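Local coordinates for ribosome-inactivating protein (Lychnis chalcedonica, PDB 2G5X) that belongs to the plant ribosome-inactivating proteins and folds as a single chain with a mixed beta sheet followed by a largely helical region, at residues K30-P35 against K212-G217; D90-L95 against E107-A112; L133-S138 against S164-A169; Q141-A146 against A158-I163; S204-Q209 against E224-G229. All blocks are in the same frame, centred on the assembly; numbering follows the deposited sequence.

Interaction 1: K30-P35 against K212-G217; sequences KVCNIP and KSCKLG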
# COMPACT_ATOMS: atom_id res chain seq x y z
N LYS A 30 3.03 18.57 11.41
CA LYS A 30 3.42 17.23 11.81
C LYS A 30 3.44 17.14 13.33
O LYS A 30 3.40 18.17 14.02
CB LYS A 30 4.82 16.90 11.27
CG LYS A 30 4.91 16.88 9.75
CD LYS A 30 6.28 16.42 9.29
CE LYS A 30 6.35 16.31 7.78
NZ LYS A 30 7.70 15.85 7.32
N VAL A 31 3.48 15.92 13.85
CA VAL A 31 3.51 15.68 15.29
C VAL A 31 4.77 14.85 15.56
O VAL A 31 4.95 13.78 14.99
CB VAL A 31 2.25 14.91 15.75
CG1 VAL A 31 2.34 14.57 17.23
CG2 VAL A 31 1.01 15.75 15.48
N CYS A 32 5.64 15.36 16.43
CA CYS A 32 6.89 14.68 16.74
C CYS A 32 7.66 14.49 15.43
O CYS A 32 8.42 13.53 15.27
CB CYS A 32 6.63 13.31 17.40
SG CYS A 32 5.67 13.36 18.95
N ASN A 33 7.45 15.42 14.51
CA ASN A 33 8.07 15.41 13.19
C ASN A 33 7.65 14.21 12.35
O ASN A 33 8.45 13.66 11.58
CB ASN A 33 9.60 15.47 13.31
CG ASN A 33 10.28 15.81 11.99
OD1 ASN A 33 9.76 16.61 11.21
ND2 ASN A 33 11.44 15.22 11.75
N ILE A 34 6.40 13.81 12.50
CA ILE A 34 5.83 12.68 11.76
C ILE A 34 4.55 13.17 11.09
O ILE A 34 3.72 13.82 11.73
CB ILE A 34 5.46 11.51 12.69
CG1 ILE A 34 6.68 11.06 13.50
CG2 ILE A 34 4.91 10.34 11.87
CD1 ILE A 34 6.34 10.06 14.59
N PRO A 35 4.37 12.88 9.79
CA PRO A 35 3.14 13.34 9.12
C PRO A 35 1.90 12.64 9.68
O PRO A 35 1.98 11.49 10.14
CB PRO A 35 3.40 13.01 7.65
CG PRO A 35 4.31 11.83 7.72
CD PRO A 35 5.25 12.18 8.84
N LYS A 212 0.12 12.30 22.41
CA LYS A 212 0.28 12.72 23.80
C LYS A 212 1.73 12.81 24.28
O LYS A 212 2.02 13.44 25.30
CB LYS A 212 -0.49 11.77 24.73
CG LYS A 212 -1.97 11.66 24.43
CD LYS A 212 -2.71 10.88 25.51
CE LYS A 212 -2.16 9.47 25.66
NZ LYS A 212 -2.83 8.71 26.76
N SER A 213 2.64 12.18 23.54
CA SER A 213 4.06 12.20 23.90
C SER A 213 4.92 11.70 22.75
O SER A 213 4.50 10.82 21.99
CB SER A 213 4.30 11.31 25.14
OG SER A 213 5.69 11.25 25.45
N CYS A 214 6.12 12.26 22.61
CA CYS A 214 7.02 11.84 21.54
C CYS A 214 7.94 10.72 22.00
O CYS A 214 8.65 10.12 21.20
CB CYS A 214 7.85 13.03 21.04
SG CYS A 214 6.86 14.35 20.26
N LYS A 215 7.94 10.45 23.30
CA LYS A 215 8.75 9.38 23.88
C LYS A 215 7.81 8.50 24.68
O LYS A 215 7.48 8.80 25.83
CB LYS A 215 9.84 9.97 24.78
CG LYS A 215 10.91 10.72 24.01
CD LYS A 215 11.96 11.32 24.93
CE LYS A 215 13.01 12.08 24.14
NZ LYS A 215 13.99 12.77 25.02
N LEU A 216 7.37 7.41 24.06
CA LEU A 216 6.42 6.49 24.66
C LEU A 216 6.93 5.53 25.71
O LEU A 216 6.31 5.36 26.77
CB LEU A 216 5.72 5.70 23.55
CG LEU A 216 5.09 6.53 22.43
CD1 LEU A 216 3.87 5.80 21.88
CD2 LEU A 216 4.71 7.90 22.95
N GLY A 217 8.06 4.88 25.43
CA GLY A 217 8.59 3.92 26.38
C GLY A 217 8.00 2.55 26.07
O GLY A 217 6.84 2.44 25.66
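A disulfide bridge, C32 to C214, joins two surface loops of this ribosome-inactivating protein, one following helix 10-25 and the other following helix 203-210. The SG atoms of C32 and C214 are 2.0 Å apart, and the torsion about their bond is -90°, close to the value at which a disulfide is least strained. Both cysteines take the same first torsion, the sulfur swung to the side of the backbone N and opposite the carbonyl carbon, which lets each sulfur lean toward the other loop. With both side chains directed across the gap, the CA atoms of C32 and C214 come to 5.6 Å. Nearly all the surface buried here belongs to the two cysteines, so the loops meet almost through the covalent link alone.

The first cysteine sits in a type I' beta turn from V31 to I34, with C32 and N33 both at positive phi. N33 suits such a place, since asparagine tolerates this left-handed backbone better than most residues. The turn is closed by a pair of backbone hydrogen bonds, V31 N to I34 O and I34 N to V31 O, which present C32 at its corner. C32 also touches Y210 of helix 203-210, while I34 rests on Y210 and on L231.

On the other loop S213, just before C214, makes an ST turn that spans the cysteine. Its CB points away from the first loop, and its hydroxyl oxygen accepts from the backbone N two residues on: K215 N donates to S213 OG over 3.2 Å, at an N-H...O angle of 153°.

Interaction 2: D90-L95 against E107-A112; sequences DEYRAL and EVLAPA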
# COMPACT_ATOMS: atom_id res chain seq x y z
N ASP A 90 -15.85 -4.21 -3.29
CA ASP A 90 -16.54 -3.51 -2.21
C ASP A 90 -16.34 -2.00 -2.23
O ASP A 90 -16.87 -1.29 -1.38
CB ASP A 90 -16.13 -4.09 -0.85
CG ASP A 90 -14.64 -3.98 -0.58
OD1 ASP A 90 -13.85 -3.92 -1.54
OD2 ASP A 90 -14.26 -3.96 0.61
N GLU A 91 -15.58 -1.51 -3.20
CA GLU A 91 -15.33 -0.08 -3.34
C GLU A 91 -15.90 0.42 -4.67
O GLU A 91 -16.05 1.63 -4.88
CB GLU A 91 -13.82 0.21 -3.31
CG GLU A 91 -13.14 0.06 -1.95
CD GLU A 91 -13.48 1.18 -0.98
OE1 GLU A 91 -14.08 2.19 -1.40
OE2 GLU A 91 -13.12 1.06 0.21
N TYR A 92 -16.23 -0.51 -5.56
CA TYR A 92 -16.75 -0.18 -6.89
C TYR A 92 -18.01 0.69 -6.92
O TYR A 92 -18.05 1.69 -7.64
CB TYR A 92 -17.01 -1.47 -7.69
CG TYR A 92 -17.43 -1.23 -9.13
CD1 TYR A 92 -16.49 -0.99 -10.12
CD2 TYR A 92 -18.78 -1.24 -9.49
CE1 TYR A 92 -16.87 -0.77 -11.45
CE2 TYR A 92 -19.18 -1.02 -10.81
CZ TYR A 92 -18.22 -0.78 -11.78
OH TYR A 92 -18.62 -0.55 -13.08
N ARG A 93 -19.03 0.32 -6.16
CA ARG A 93 -20.26 1.11 -6.17
C ARG A 93 -20.05 2.56 -5.73
O ARG A 93 -20.64 3.48 -6.29
CB ARG A 93 -21.33 0.47 -5.28
CG ARG A 93 -21.83 -0.89 -5.77
CD ARG A 93 -22.33 -0.84 -7.22
NE ARG A 93 -22.98 -2.09 -7.60
CZ ARG A 93 -24.27 -2.35 -7.40
NH1 ARG A 93 -25.06 -1.44 -6.85
NH2 ARG A 93 -24.77 -3.53 -7.75
N ALA A 94 -19.19 2.77 -4.74
CA ALA A 94 -18.94 4.12 -4.24
C ALA A 94 -17.99 4.97 -5.08
O ALA A 94 -18.15 6.19 -5.15
CB ALA A 94 -18.44 4.05 -2.80
N LEU A 95 -17.02 4.33 -5.73
CA LEU A 95 -16.02 5.07 -6.49
C LEU A 95 -16.08 5.01 -8.02
O LEU A 95 -15.51 5.88 -8.68
CB LEU A 95 -14.63 4.63 -6.03
CG LEU A 95 -14.38 4.55 -4.52
CD1 LEU A 95 -12.96 4.08 -4.26
CD2 LEU A 95 -14.61 5.91 -3.87
N GLU A 107 -8.59 6.24 -18.91
CA GLU A 107 -9.31 6.43 -20.17
C GLU A 107 -10.63 5.65 -20.19
O GLU A 107 -11.55 6.00 -20.93
CB GLU A 107 -8.43 5.99 -21.35
CG GLU A 107 -7.24 6.90 -21.58
CD GLU A 107 -6.29 6.38 -22.65
OE1 GLU A 107 -5.55 5.42 -22.38
OE2 GLU A 107 -6.29 6.95 -23.77
N VAL A 108 -10.70 4.60 -19.39
CA VAL A 108 -11.91 3.79 -19.30
C VAL A 108 -12.09 3.16 -17.92
O VAL A 108 -11.12 2.92 -17.21
CB VAL A 108 -11.93 2.64 -20.35
CG1 VAL A 108 -11.89 3.22 -21.77
CG2 VAL A 108 -10.75 1.71 -20.12
N LEU A 109 -13.34 2.93 -17.55
CA LEU A 109 -13.67 2.29 -16.28
C LEU A 109 -13.84 0.81 -16.62
O LEU A 109 -14.66 0.45 -17.46
CB LEU A 109 -15.00 2.83 -15.73
CG LEU A 109 -15.59 2.04 -14.55
CD1 LEU A 109 -14.75 2.26 -13.29
CD2 LEU A 109 -17.03 2.48 -14.31
N ALA A 110 -13.04 -0.05 -15.98
CA ALA A 110 -13.14 -1.48 -16.23
C ALA A 110 -14.14 -2.08 -15.25
O ALA A 110 -14.58 -1.42 -14.32
CB ALA A 110 -11.77 -2.14 -16.05
N PRO A 111 -14.53 -3.35 -15.47
CA PRO A 111 -15.49 -3.99 -14.57
C PRO A 111 -14.87 -4.12 -13.18
O PRO A 111 -13.65 -4.00 -13.02
CB PRO A 111 -15.71 -5.36 -15.22
CG PRO A 111 -15.47 -5.09 -16.68
CD PRO A 111 -14.26 -4.20 -16.65
N ALA A 112 -15.70 -4.36 -12.17
CA ALA A 112 -15.20 -4.50 -10.81
C ALA A 112 -14.22 -5.67 -10.73
O ALA A 112 -14.37 -6.67 -11.45
CB ALA A 112 -16.36 -4.74 -9.84
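L109, on the short strand 108-109, begins the contact with Y92 at the edge of the mixed beta sheet. That strand is an outermost one, running parallel to strand 83-87, and Y92 lies on the short helix 92-95 that follows strand 83-87. L109 spreads its two methyls against the far end of the tyrosine: CD2 lies 3.6 Å from Y92 OH, and CD1 lies 4.1 Å from Y92 CE1. The two side chains meet obliquely. L109 also packs on F87 and on Y99 of helix 99-102, a mixed apolar setting that a branched leucine fills well.

At A110 the strand has given way to loop, and the backbone takes over from side chains. The methyl of A110 points away and touches N86, while its carbonyl O comes to the edge of the Y92 ring, near the ring plane, 3.7 Å from CE1. The rim of an aromatic ring carries a slight positive charge, so this approach is probably mildly favourable. P111 has its CB pointing away, and its carbonyl carbon, P111 C, passes Y92 CE1 at 4.3 Å.

A112 closes the contact with its methyl, which lies over one face of Y92. The small side chain of alanine lets the backbones come close, 6.0 Å between the CA atoms of Y92 and A112. The tyrosine reaches across the gap because its CG is anti to the backbone N (chi1 -174°). The result is a CH-pi contact: A112 CB is 4.1 Å from the Y92 ring centroid and 27° off the ring normal.

Interaction 3: L133-S138 against S164-A169; sequences LSLGVS and SIQMVA
Apolar packing accounts for one half of this contact, where L135 lies against Q166. It joins the N-terminal end of helix 137-145 to the long helix 154-173, in the buried helical region of the ribosome-inactivating protein fold. The leucine, in the loop leading to helix 137-145, crosses the glutamine side chain at about a right angle, and its CD2 touches Q166 CG at 3.8 Å. Its other methyl, CD1, is 4.0 Å from Q166 CB. The first torsion of Q166 (chi1 -68°) sets CG where the leucine methyls can reach it. L135 is further covered by F190, and Q166 by A192.

The other half is a contact between sulfur and backbone. M167 extends from helix 154-173 toward G136, at the N-cap position of helix 137-145. Its chain runs straight through chi2 and bends only at chi3 (76°), which brings the terminal methyl against the peptide of G136. M167 CE is 3.4 Å from G136 C and 3.8 Å from the N of V137. The sulfur accepts a weak hydrogen bond from the backbone N of G136, with an N to SD distance of 3.5 Å and an N-H...S angle of 144°.

Glycine suits the N-cap position here because its backbone, at positive phi, would drive a CB into the preceding carbonyl oxygen. The helix bearing M167 makes a wider pi-type turn at residues 165-169, and M167 O accepts a hydrogen bond from the hydroxyl of Y13.

All the touching residues are buried, and the chemistry implies a fit of shape in which flexible methionine and glutamine chains follow the loop, with sulfur giving one backbone N-H a modest polar partner.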
# COMPACT_ATOMS: atom_id res chain seq x y z
N LEU A 133 2.80 -14.85 3.61
CA LEU A 133 2.90 -14.39 2.22
C LEU A 133 4.35 -13.98 1.94
O LEU A 133 4.94 -13.22 2.71
CB LEU A 133 1.97 -13.19 1.99
CG LEU A 133 2.11 -12.43 0.67
CD1 LEU A 133 1.78 -13.34 -0.50
CD2 LEU A 133 1.19 -11.23 0.70
N SER A 134 4.91 -14.49 0.85
CA SER A 134 6.29 -14.15 0.48
C SER A 134 6.37 -12.69 0.02
O SER A 134 5.72 -12.30 -0.94
CB SER A 134 6.77 -15.08 -0.64
OG SER A 134 7.18 -16.33 -0.13
N LEU A 135 7.20 -11.91 0.71
CA LEU A 135 7.38 -10.49 0.41
C LEU A 135 8.78 -10.20 -0.13
O LEU A 135 9.72 -10.94 0.13
CB LEU A 135 7.17 -9.66 1.68
CG LEU A 135 5.91 -9.94 2.52
CD1 LEU A 135 5.96 -9.10 3.79
CD2 LEU A 135 4.66 -9.64 1.70
N GLY A 136 8.90 -9.10 -0.88
CA GLY A 136 10.20 -8.72 -1.43
C GLY A 136 10.12 -8.27 -2.87
O GLY A 136 9.08 -8.42 -3.52
N VAL A 137 11.21 -7.70 -3.38
CA VAL A 137 11.25 -7.21 -4.75
C VAL A 137 10.88 -8.26 -5.81
O VAL A 137 10.03 -8.00 -6.66
CB VAL A 137 12.65 -6.63 -5.07
CG1 VAL A 137 12.77 -6.31 -6.56
CG2 VAL A 137 12.87 -5.36 -4.25
N SER A 138 11.51 -9.43 -5.77
CA SER A 138 11.21 -10.47 -6.74
C SER A 138 9.76 -10.93 -6.65
O SER A 138 9.10 -11.15 -7.66
CB SER A 138 12.15 -11.66 -6.56
OG SER A 138 13.50 -11.25 -6.70
N SER A 164 1.64 -5.61 -2.17
CA SER A 164 1.72 -4.15 -2.29
C SER A 164 1.35 -3.47 -0.97
O SER A 164 1.99 -2.50 -0.57
CB SER A 164 0.79 -3.65 -3.40
OG SER A 164 1.24 -4.08 -4.67
N ILE A 165 0.33 -3.98 -0.29
CA ILE A 165 -0.09 -3.40 0.98
C ILE A 165 1.04 -3.49 2.01
O ILE A 165 1.35 -2.52 2.70
CB ILE A 165 -1.36 -4.11 1.51
CG1 ILE A 165 -2.55 -3.75 0.62
CG2 ILE A 165 -1.63 -3.72 2.96
CD1 ILE A 165 -3.80 -4.58 0.88
N GLN A 166 1.67 -4.66 2.10
CA GLN A 166 2.76 -4.86 3.05
C GLN A 166 3.97 -3.97 2.76
O GLN A 166 4.46 -3.27 3.65
CB GLN A 166 3.22 -6.33 3.00
CG GLN A 166 2.21 -7.32 3.54
CD GLN A 166 2.28 -7.46 5.04
OE1 GLN A 166 2.19 -6.47 5.77
NE2 GLN A 166 2.43 -8.69 5.52
N MET A 167 4.43 -3.99 1.51
CA MET A 167 5.61 -3.24 1.11
C MET A 167 5.44 -1.74 0.92
O MET A 167 6.42 -0.99 0.99
CB MET A 167 6.19 -3.86 -0.17
CG MET A 167 6.66 -5.30 0.01
SD MET A 167 7.29 -6.07 -1.49
CE MET A 167 8.89 -5.30 -1.63
N VAL A 168 4.21 -1.29 0.70
CA VAL A 168 3.95 0.14 0.49
C VAL A 168 3.23 0.79 1.68
O VAL A 168 3.77 1.68 2.33
CB VAL A 168 3.13 0.37 -0.81
CG1 VAL A 168 2.94 1.87 -1.05
CG2 VAL A 168 3.85 -0.25 -2.00
N ALA A 169 2.01 0.33 1.97
CA ALA A 169 1.23 0.91 3.06
C ALA A 169 1.74 0.64 4.48
O ALA A 169 1.95 1.57 5.25
CB ALA A 169 -0.23 0.48 2.95

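Interaction 4: Q141-A146 against A158-I163; sequences QTAFTA and AKFALI
Two helices of the chain, 137-145 and 154-173, pack against each other here, with A143 as the point of closest approach. Its methyl is directed at the opposite helix and lies 3.8 Å from F160 CA and 4.1 Å from F160 CB. The one-carbon side chain of A143 goes with the close approach of the backbones, 4.9 Å between the CA atoms of A143 and F160. One turn further along helix 154-173, I163 adds its outer methyl, with CD1 3.8 Å from A143 CB. The CG1 branch that carries this methyl stands anti to the carbonyl carbon (chi1 -64°), and the chain then runs extended to its end.

The helices run roughly antiparallel, their short segments making an angle of 142° with axes 8.7 Å apart at the nearest point. They belong to the helical part of the ribosome-inactivating protein fold, and a phenylalanine from each helix joins the pair to the sheet: F144 and F160 both pack on I59 of strand 58-64, with F160 also reaching L61.

F160 carries its ring past A143 toward the next residue along. With CG anti to the backbone N (chi1 168°), the ring is swung so that CD1 comes to 3.9 Å from F144 CA. The two rings come near each other obliquely, F144 CD1 standing 4.2 Å from F160 CE1. Their flat, wholly apolar groups suit the buried layer between helices and sheet. L140, on the preceding turn of helix 137-145, touches both F160 and I163.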
# COMPACT_ATOMS: atom_id res chain seq x y z
N GLN A 141 7.56 -8.33 -8.23
CA GLN A 141 7.69 -8.30 -9.69
C GLN A 141 6.89 -9.44 -10.32
O GLN A 141 6.23 -9.25 -11.34
CB GLN A 141 9.16 -8.43 -10.11
CG GLN A 141 10.04 -7.26 -9.68
CD GLN A 141 11.50 -7.47 -10.05
OE1 GLN A 141 11.96 -8.60 -10.18
NE2 GLN A 141 12.25 -6.37 -10.19
N THR A 142 6.94 -10.62 -9.70
CA THR A 142 6.22 -11.78 -10.21
C THR A 142 4.71 -11.56 -10.14
O THR A 142 3.99 -11.86 -11.10
CB THR A 142 6.59 -13.05 -9.41
OG1 THR A 142 7.97 -13.36 -9.62
CG2 THR A 142 5.74 -14.23 -9.86
N ALA A 143 4.24 -11.03 -9.01
CA ALA A 143 2.81 -10.79 -8.84
C ALA A 143 2.32 -9.74 -9.83
O ALA A 143 1.23 -9.84 -10.38
CB ALA A 143 2.53 -10.33 -7.40
N PHE A 144 3.16 -8.73 -10.06
CA PHE A 144 2.86 -7.64 -10.99
C PHE A 144 2.64 -8.22 -12.40
O PHE A 144 1.65 -7.92 -13.07
CB PHE A 144 4.04 -6.66 -10.98
CG PHE A 144 3.83 -5.40 -11.79
CD1 PHE A 144 3.93 -4.15 -11.18
CD2 PHE A 144 3.60 -5.45 -13.16
CE1 PHE A 144 3.83 -2.98 -11.93
CE2 PHE A 144 3.49 -4.29 -13.92
CZ PHE A 144 3.61 -3.05 -13.31
N THR A 145 3.57 -9.07 -12.83
CA THR A 145 3.51 -9.69 -14.15
C THR A 145 2.25 -10.53 -14.39
O THR A 145 1.76 -10.61 -15.52
CB THR A 145 4.76 -10.56 -14.39
OG1 THR A 145 5.92 -9.73 -14.33
CG2 THR A 145 4.70 -11.23 -15.76
N ALA A 146 1.74 -11.15 -13.34
CA ALA A 146 0.54 -11.98 -13.47
C ALA A 146 -0.73 -11.15 -13.55
O ALA A 146 -1.81 -11.68 -13.82
CB ALA A 146 0.46 -12.95 -12.29
N ALA A 158 -5.53 -10.65 -5.78
CA ALA A 158 -5.40 -10.65 -4.33
C ALA A 158 -3.95 -10.73 -3.86
O ALA A 158 -3.56 -10.04 -2.91
CB ALA A 158 -6.20 -11.80 -3.73
N LYS A 159 -3.15 -11.57 -4.51
CA LYS A 159 -1.75 -11.73 -4.14
C LYS A 159 -0.97 -10.45 -4.40
O LYS A 159 -0.20 -10.00 -3.55
CB LYS A 159 -1.13 -12.89 -4.92
CG LYS A 159 -1.61 -14.26 -4.49
CD LYS A 159 -0.58 -15.31 -4.86
CE LYS A 159 0.82 -14.91 -4.44
NZ LYS A 159 1.73 -16.09 -4.47
N PHE A 160 -1.19 -9.85 -5.57
CA PHE A 160 -0.53 -8.61 -5.94
C PHE A 160 -0.89 -7.51 -4.93
O PHE A 160 -0.03 -6.74 -4.49
CB PHE A 160 -0.97 -8.18 -7.35
CG PHE A 160 -0.56 -6.78 -7.71
CD1 PHE A 160 0.78 -6.45 -7.85
CD2 PHE A 160 -1.52 -5.78 -7.89
CE1 PHE A 160 1.17 -5.14 -8.17
CE2 PHE A 160 -1.14 -4.47 -8.20
CZ PHE A 160 0.20 -4.15 -8.34
N ALA A 161 -2.16 -7.44 -4.56
CA ALA A 161 -2.63 -6.43 -3.61
C ALA A 161 -2.02 -6.60 -2.21
O ALA A 161 -1.59 -5.62 -1.60
CB ALA A 161 -4.16 -6.48 -3.52
N LEU A 162 -1.98 -7.83 -1.71
CA LEU A 162 -1.43 -8.08 -0.38
C LEU A 162 0.05 -7.74 -0.29
O LEU A 162 0.51 -7.17 0.70
CB LEU A 162 -1.67 -9.53 0.02
CG LEU A 162 -3.09 -9.87 0.46
CD1 LEU A 162 -3.26 -11.37 0.59
CD2 LEU A 162 -3.40 -9.17 1.78
N ILE A 163 0.82 -8.09 -1.33
CA ILE A 163 2.24 -7.80 -1.32
C ILE A 163 2.44 -6.28 -1.36
O ILE A 163 3.29 -5.74 -0.65
CB ILE A 163 2.96 -8.44 -2.53
CG1 ILE A 163 2.87 -9.97 -2.44
CG2 ILE A 163 4.42 -8.01 -2.55
CD1 ILE A 163 3.40 -10.70 -3.68

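Interaction 5: S204-Q209 against E224-G229; sequences SKISEQ and EEMKLG
I206 has the most surface buried in this contact, and its CG2 methyl is the point on which the loop 224-229 closes. This methyl lies 3.6 Å from L228 CD1 and equally 3.6 Å from the backbone O of M226, so that it touches both a methyl and a carbonyl oxygen. The beta-branch makes this possible: CG2 is anti to the backbone N, while CG1 turns the other way and takes CD1 to 4.0 Å from M226 CG. CG2 thus meets both loop residues, and CD1 adds a second contact to M226.

L228 comes second. Directed at the helix, it sets CD1 on I206 and on the backbone beside it, 3.8 Å from the N of S207. A leucine has the reach to span the gap and end in two methyls; it is covered as well by W203, Y210 and F174. In the conformer described, the hydroxyl of S207 is hydrogen-bonded to the backbone N of L232.

M226 contributes the base of its side chain, CB lying 3.9 Å from I206 CG2, before its outer end leads away from the helix. E225, its neighbour, makes a salt bridge to R195.

M226 stands in a type I beta turn from E224 to K227, closed by K227 N bonding to E224 O at 3.2 Å; the arrangement is that of such a turn and the chain after it folded back on helix 203-210 and packed on one face of it.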
# COMPACT_ATOMS: atom_id res chain seq x y z
N SER A 204 -3.42 2.25 15.09
CA SER A 204 -4.23 3.28 15.73
C SER A 204 -3.89 3.50 17.21
O SER A 204 -3.77 4.64 17.66
CB SER A 204 -5.72 2.94 15.60
OG SER A 204 -6.52 3.92 16.24
N LYS A 205 -3.72 2.41 17.96
CA LYS A 205 -3.41 2.53 19.38
C LYS A 205 -2.06 3.19 19.64
O LYS A 205 -1.91 3.95 20.60
CB LYS A 205 -3.48 1.16 20.05
CG LYS A 205 -4.91 0.63 20.17
CD LYS A 205 -4.97 -0.71 20.86
CE LYS A 205 -6.40 -1.20 20.98
NZ LYS A 205 -7.24 -0.26 21.77
N ILE A 206 -1.09 2.91 18.79
CA ILE A 206 0.24 3.50 18.93
C ILE A 206 0.16 4.97 18.53
O ILE A 206 0.72 5.84 19.19
CB ILE A 206 1.27 2.77 18.05
CG1 ILE A 206 1.44 1.33 18.55
CG2 ILE A 206 2.61 3.51 18.07
CD1 ILE A 206 2.21 0.43 17.60
N SER A 207 -0.55 5.24 17.44
CA SER A 207 -0.71 6.61 16.96
C SER A 207 -1.32 7.49 18.05
O SER A 207 -0.88 8.62 18.25
CB SER A 207 -1.62 6.65 15.73
OG SER A 207 -1.62 7.93 15.13
N GLU A 208 -2.32 6.96 18.76
CA GLU A 208 -2.97 7.71 19.82
C GLU A 208 -1.98 8.25 20.85
O GLU A 208 -2.08 9.41 21.27
CB GLU A 208 -4.00 6.84 20.55
CG GLU A 208 -5.22 6.48 19.72
CD GLU A 208 -6.23 5.65 20.50
OE1 GLU A 208 -7.29 5.32 19.93
OE2 GLU A 208 -5.97 5.34 21.69
N GLN A 209 -1.03 7.41 21.24
CA GLN A 209 -0.04 7.81 22.23
C GLN A 209 0.91 8.88 21.71
O GLN A 209 1.32 9.76 22.47
CB GLN A 209 0.74 6.58 22.71
CG GLN A 209 -0.13 5.60 23.47
CD GLN A 209 -0.95 6.27 24.56
OE1 GLN A 209 -0.40 6.92 25.45
NE2 GLN A 209 -2.27 6.13 24.48
N GLU A 224 11.30 0.79 19.45
CA GLU A 224 11.67 0.73 18.04
C GLU A 224 10.52 0.22 17.17
O GLU A 224 10.29 0.71 16.07
CB GLU A 224 12.90 -0.16 17.85
CG GLU A 224 14.17 0.40 18.48
CD GLU A 224 14.21 0.21 19.99
OE1 GLU A 224 14.89 1.00 20.67
OE2 GLU A 224 13.58 -0.75 20.49
N GLU A 225 9.80 -0.79 17.67
CA GLU A 225 8.67 -1.33 16.93
C GLU A 225 7.59 -0.27 16.77
O GLU A 225 6.88 -0.23 15.75
CB GLU A 225 8.09 -2.55 17.65
CG GLU A 225 8.83 -3.84 17.37
CD GLU A 225 8.39 -4.98 18.27
OE1 GLU A 225 8.64 -6.15 17.91
OE2 GLU A 225 7.81 -4.70 19.35
N MET A 226 7.47 0.61 17.77
CA MET A 226 6.46 1.66 17.76
C MET A 226 6.84 2.94 17.02
O MET A 226 6.03 3.86 16.92
CB MET A 226 6.06 2.02 19.20
CG MET A 226 5.39 0.88 19.95
SD MET A 226 4.68 1.42 21.53
CE MET A 226 6.14 1.49 22.55
N LYS A 227 8.06 3.00 16.49
CA LYS A 227 8.51 4.18 15.76
C LYS A 227 7.71 4.33 14.47
O LYS A 227 8.01 3.69 13.46
CB LYS A 227 10.01 4.06 15.44
CG LYS A 227 10.76 5.39 15.40
CD LYS A 227 11.31 5.74 16.78
CE LYS A 227 11.82 7.17 16.83
NZ LYS A 227 12.37 7.52 18.17
N LEU A 228 6.70 5.19 14.48
CA LEU A 228 5.86 5.38 13.31
C LEU A 228 6.39 6.35 12.26
O LEU A 228 7.08 7.32 12.58
CB LEU A 228 4.46 5.82 13.74
CG LEU A 228 3.76 4.88 14.73
CD1 LEU A 228 2.37 5.41 15.03
CD2 LEU A 228 3.68 3.48 14.15
N GLY A 229 6.09 6.05 11.00
CA GLY A 229 6.50 6.90 9.90
C GLY A 229 5.33 7.74 9.42
O GLY A 229 5.50 8.69 8.65

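In the fold
Interactions 3, 4 and 5 are buried, whereas 1 and 2 lie at the surface. Interactions 3 and 4 share helices 137-145 and 154-173 and touch each other, L133 CD2 lying 3.4 Å from L162 CB; one lies at the start of the shorter helix, the other at its later turns. Interactions 1 and 5 also touch, with centres about 9 Å apart, and their segments alternate along the chain, so the disulfide and the apolar packing hold the same C-terminal region. Interaction 2 stands apart at the sheet edge, its centre about 37 Å from that of interaction 1. Chemistry follows place: a covalent bond outside, aliphatic and aromatic packing within, with one weak N-H...S bond in interaction 3, and a tyrosine face at the sheet margin.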